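Local coordinates for protein mycosin-1 (Mycobacterium smegmatis, PDB 4KB5) that acts as a subtilisin-like serine protease of the mycobacterial ESX-1 type VII secretion system, cleaving the secreted protein EspB, at residues A[245-248]-A[249-252]; A[336-339]-A[340-344]. All blocks are in the same frame, centred on the assembly; numbering follows the deposited sequence.

Contact 1 of 2, residues A[245-248]-A[249-252]; sequences IVSP and AWYD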
loop_
_atom_site.group_PDB
_atom_site.type_symbol
_atom_site.label_atom_id
_atom_site.label_comp_id
_atom_site.label_asym_id
_atom_site.label_seq_id
_atom_site.Cartn_x
_atom_site.Cartn_y
_atom_site.Cartn_z
ATOM N N ILE A 245 4.926 -6.943 -14.715
ATOM C CA ILE A 245 5.307 -7.218 -13.341
ATOM C C ILE A 245 4.989 -5.973 -12.515
ATOM O O ILE A 245 5.279 -4.853 -12.954
ATOM C CB ILE A 245 6.814 -7.533 -13.222
ATOM C CG1 ILE A 245 7.153 -8.819 -13.999
ATOM C CG2 ILE A 245 7.235 -7.628 -11.748
ATOM C CD1 ILE A 245 8.633 -9.010 -14.318
ATOM N N VAL A 246 4.396 -6.172 -11.338
ATOM C CA VAL A 246 4.164 -5.079 -10.388
ATOM C C VAL A 246 4.819 -5.454 -9.072
ATOM O O VAL A 246 4.498 -6.493 -8.492
ATOM C CB VAL A 246 2.660 -4.806 -10.132
ATOM C CG1 VAL A 246 2.481 -3.640 -9.154
ATOM C CG2 VAL A 246 1.918 -4.538 -11.438
ATOM N N SER A 247 5.728 -4.601 -8.611
ATOM C CA SER A 247 6.491 -4.844 -7.400
ATOM C C SER A 247 6.406 -3.632 -6.471
ATOM O O SER A 247 6.480 -2.494 -6.943
ATOM C CB SER A 247 7.948 -5.126 -7.755
ATOM O OG SER A 247 8.663 -5.475 -6.592
ATOM N N PRO A 248 6.282 -3.865 -5.142
ATOM C CA PRO A 248 6.378 -5.143 -4.440
ATOM C C PRO A 248 5.120 -6.027 -4.437
ATOM O O PRO A 248 5.097 -7.062 -3.738
ATOM C CB PRO A 248 6.736 -4.721 -3.009
ATOM C CG PRO A 248 6.120 -3.368 -2.846
ATOM C CD PRO A 248 6.076 -2.737 -4.211
ATOM N N ALA A 249 4.104 -5.647 -5.211
ATOM C CA ALA A 249 2.857 -6.411 -5.273
ATOM C C ALA A 249 3.104 -7.914 -5.437
ATOM O O ALA A 249 2.445 -8.741 -4.786
ATOM C CB ALA A 249 1.968 -5.885 -6.403
ATOM N N TRP A 250 4.083 -8.272 -6.267
ATOM C CA TRP A 250 4.295 -9.687 -6.577
ATOM C C TRP A 250 4.993 -10.519 -5.525
ATOM O O TRP A 250 5.185 -11.712 -5.737
ATOM C CB TRP A 250 4.903 -9.886 -7.964
ATOM C CG TRP A 250 6.374 -9.555 -8.086
ATOM C CD1 TRP A 250 7.133 -8.671 -7.304
ATOM C CD2 TRP A 250 7.309 -10.060 -9.106
ATOM N NE1 TRP A 250 8.436 -8.621 -7.747
ATOM C CE2 TRP A 250 8.609 -9.421 -8.828
ATOM C CE3 TRP A 250 7.203 -10.941 -10.180
ATOM C CZ2 TRP A 250 9.740 -9.684 -9.597
ATOM C CZ3 TRP A 250 8.349 -11.198 -10.946
ATOM C CH2 TRP A 250 9.586 -10.581 -10.662
ATOM N N TYR A 251 5.334 -9.937 -4.375
ATOM C CA TYR A 251 5.868 -10.738 -3.255
ATOM C C TYR A 251 4.803 -11.397 -2.372
ATOM O O TYR A 251 5.134 -12.030 -1.373
ATOM C CB TYR A 251 6.834 -9.919 -2.402
ATOM C CG TYR A 251 8.125 -9.614 -3.122
ATOM C CD1 TYR A 251 9.097 -10.613 -3.322
ATOM C CD2 TYR A 251 8.363 -8.353 -3.645
ATOM C CE1 TYR A 251 10.282 -10.339 -4.011
ATOM C CE2 TYR A 251 9.538 -8.065 -4.321
ATOM C CZ TYR A 251 10.496 -9.060 -4.498
ATOM O OH TYR A 251 11.652 -8.765 -5.176
ATOM N N ASP A 252 3.533 -11.242 -2.736
ATOM C CA ASP A 252 2.432 -12.001 -2.125
ATOM C C ASP A 252 2.824 -13.486 -1.999
ATOM O O ASP A 252 3.358 -14.045 -2.945
ATOM C CB ASP A 252 1.193 -11.877 -3.005
ATOM C CG ASP A 252 0.109 -12.896 -2.652
ATOM O OD1 ASP A 252 -0.197 -13.774 -3.496
ATOM O OD2 ASP A 252 -0.427 -12.820 -1.524
#
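Trp250 lays its indole over the side chain of Ile245, five residues earlier in the chain. The methyl CG2 of Ile245 sits 3.5 Å from the centroid of the six-membered ring of Trp250 and only 8° off the ring normal, a CH-pi contact made squarely on the face. One torsion, that of Trp250, swings the indole back over the strand end: its CG stands between its own backbone N and carbonyl carbon (chi1 75°). CD1 of Ile245 extends beneath the outer rim, 4.0 Å from CZ3 of Trp250. The backbone beneath is pinned by Trp250 N, which donates to Val246 O at 2.9 Å, in the carbonyl plane but with a bent N-H...O angle of 131°. Ala249 CB lies against the same carbonyl, 3.3 Å from Val246 O, and 3.6 Å from CG1 of Val246. Strand 244-247, antiparallel to strand 183-186 in a two-stranded sheet of the subtilase domain, ends in a cis-proline turn, and a short 3-10 segment, 249-251, follows at once. The cis peptide before Pro248 bends the chain sharply, and Pro248 O accepts a nearly straight bond from Tyr251 N at 3.0 Å. Pro248 CB also approaches CD2 of Tyr251, 4.0 Å away. On the polar side, Ser247 OG lies 3.6 Å from Tyr251 CE2, while Ser247 OG, Trp250 NE1 and Tyr251 OH all hydrogen-bond to Glu193 OE2, so a single carboxylate oxygen gathers the three side chains from both sides of the turn. Leu196 and Ile200 of helix 194-206 pack against Tyr251.

Contact 2 of 2, residues A[336-339]-A[340-344]; sequences QIIN and RITAT
Asn339 O takes the N-H of Ala343 at 2.8 Å, one of four backbone bonds that carry helix 334-343 through its last turns. Arg340 N to Gln336 O, Ile341 N to Ile337 O and Thr342 N to Ile338 O are the others that cross between 336-339 and 340-344. CB of Arg340 also rests 3.4 Å from Gln336 O. Side-chain hydroxyls add to this pattern. With chi1 at 59°, Thr342 turns OG1 back along the helix, 3.1 Å from Ile338 O and 3.2 Å from Asn339 O; its one proton can serve either carbonyl. Thr344, just past the helix, donates from OG1 to Arg340 O at 2.8 Å, beside a weak bond from its own backbone N. Apolar contact is lighter: Ile337 and Ile341 run alongside each other on one face of the helix, with CG2 of Ile337 4.2 Å from CD1 of Ile341. Their shared face meets helix 311-328, through Val325 for Ile337 and Leu321 for Ile341. The charged end of Arg340 leaves the contact, binding the carbonyls of Ala366 and Trp369 through NH2 and making a cation-pi contact with Phe329. Near the C-terminal end of the helix the threonine hydroxyls thus supplement existing main-chain bonds: Thr344 OG1 reinforces Arg340 O, whose backbone bond is weak, while the single proton of Thr342 leaves its choice between Ile338 O and Asn339 O open.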
loop_
_atom_site.group_PDB
_atom_site.type_symbol
_atom_site.label_atom_id
_atom_site.label_comp_id
_atom_site.label_asym_id
_atom_site.label_seq_id
_atom_site.Cartn_x
_atom_site.Cartn_y
_atom_site.Cartn_z
ATOM N N GLN A 336 0.076 -14.446 10.470
ATOM C CA GLN A 336 -1.183 -14.752 11.116
ATOM C C GLN A 336 -2.169 -13.588 11.068
ATOM O O GLN A 336 -3.383 -13.805 11.032
ATOM C CB GLN A 336 -0.918 -15.183 12.562
ATOM C CG GLN A 336 -0.177 -16.507 12.626
ATOM C CD GLN A 336 0.299 -16.856 14.015
ATOM O OE1 GLN A 336 0.517 -15.980 14.857
ATOM N NE2 GLN A 336 0.486 -18.153 14.258
ATOM N N ILE A 337 -1.652 -12.359 11.087
ATOM C CA ILE A 337 -2.492 -11.175 10.913
ATOM C C ILE A 337 -3.060 -11.134 9.490
ATOM O O ILE A 337 -4.265 -10.981 9.304
ATOM C CB ILE A 337 -1.734 -9.875 11.284
ATOM C CG1 ILE A 337 -1.545 -9.825 12.801
ATOM C CG2 ILE A 337 -2.506 -8.646 10.792
ATOM C CD1 ILE A 337 -0.517 -8.814 13.293
ATOM N N ILE A 338 -2.204 -11.321 8.494
ATOM C CA ILE A 338 -2.638 -11.402 7.093
ATOM C C ILE A 338 -3.667 -12.530 6.883
ATOM O O ILE A 338 -4.658 -12.340 6.168
ATOM C CB ILE A 338 -1.442 -11.596 6.136
ATOM C CG1 ILE A 338 -0.603 -10.308 6.045
ATOM C CG2 ILE A 338 -1.902 -11.995 4.735
ATOM C CD1 ILE A 338 0.767 -10.533 5.428
ATOM N N ASN A 339 -3.435 -13.688 7.508
ATOM C CA ASN A 339 -4.351 -14.828 7.362
ATOM C C ASN A 339 -5.749 -14.488 7.873
ATOM O O ASN A 339 -6.747 -14.779 7.223
ATOM C CB ASN A 339 -3.828 -16.074 8.098
ATOM C CG ASN A 339 -4.822 -17.236 8.042
ATOM O OD1 ASN A 339 -5.421 -17.613 9.051
ATOM N ND2 ASN A 339 -5.024 -17.766 6.859
ATOM N N ARG A 340 -5.795 -13.879 9.049
ATOM C CA ARG A 340 -7.024 -13.419 9.665
ATOM C C ARG A 340 -7.804 -12.407 8.787
ATOM O O ARG A 340 -9.033 -12.493 8.656
ATOM C CB ARG A 340 -6.693 -12.855 11.038
ATOM C CG ARG A 340 -7.834 -12.161 11.743
ATOM C CD ARG A 340 -7.523 -11.967 13.215
ATOM N NE ARG A 340 -7.728 -13.197 13.952
ATOM C CZ ARG A 340 -8.907 -13.647 14.389
ATOM N NH1 ARG A 340 -8.953 -14.797 15.037
ATOM N NH2 ARG A 340 -10.034 -12.966 14.186
ATOM N N ILE A 341 -7.087 -11.480 8.167
ATOM C CA ILE A 341 -7.694 -10.502 7.270
ATOM C C ILE A 341 -8.238 -11.144 5.983
ATOM O O ILE A 341 -9.355 -10.835 5.555
ATOM C CB ILE A 341 -6.704 -9.348 6.963
ATOM C CG1 ILE A 341 -6.466 -8.518 8.233
ATOM C CG2 ILE A 341 -7.199 -8.474 5.810
ATOM C CD1 ILE A 341 -5.435 -7.409 8.089
ATOM N N THR A 342 -7.468 -12.042 5.372
ATOM C CA THR A 342 -7.903 -12.668 4.128
ATOM C C THR A 342 -8.984 -13.750 4.342
ATOM O O THR A 342 -9.845 -13.922 3.493
ATOM C CB THR A 342 -6.718 -13.258 3.344
ATOM O OG1 THR A 342 -6.060 -14.240 4.155
ATOM C CG2 THR A 342 -5.715 -12.129 2.970
ATOM N N ALA A 343 -8.933 -14.449 5.472
ATOM C CA ALA A 343 -9.869 -15.527 5.790
ATOM C C ALA A 343 -11.261 -15.009 6.086
ATOM O O ALA A 343 -12.241 -15.710 5.825
ATOM C CB ALA A 343 -9.372 -16.344 6.977
ATOM N N THR A 344 -11.345 -13.806 6.656
ATOM C CA THR A 344 -12.627 -13.224 7.026
ATOM C C THR A 344 -13.160 -12.263 5.964
ATOM O O THR A 344 -14.195 -11.648 6.148
ATOM C CB THR A 344 -12.574 -12.531 8.404
ATOM O OG1 THR A 344 -11.637 -11.438 8.378
ATOM C CG2 THR A 344 -12.173 -13.530 9.494
#

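In the fold
From the N terminus, the chain runs through most of the parallel sheet before reaching contact 1, which turns it at the end of strand 244-247 and directs it toward strand 256-261. Contact 2 comes later, after helix 311-328, on helix 334-343. Both are local and follow in series, so neither crosses nor encloses the other; their centres lie 19 Å apart and their nearest atoms about 6 Å. Strand 256-261 links them: Ala249 O bonds to Thr257, and Leu256 packs against Ile338, Ile341 and Thr342. Contact 1 also joins strand 183-186 to helix 194-206, while contact 2 joins helices 311-328 and 363-368.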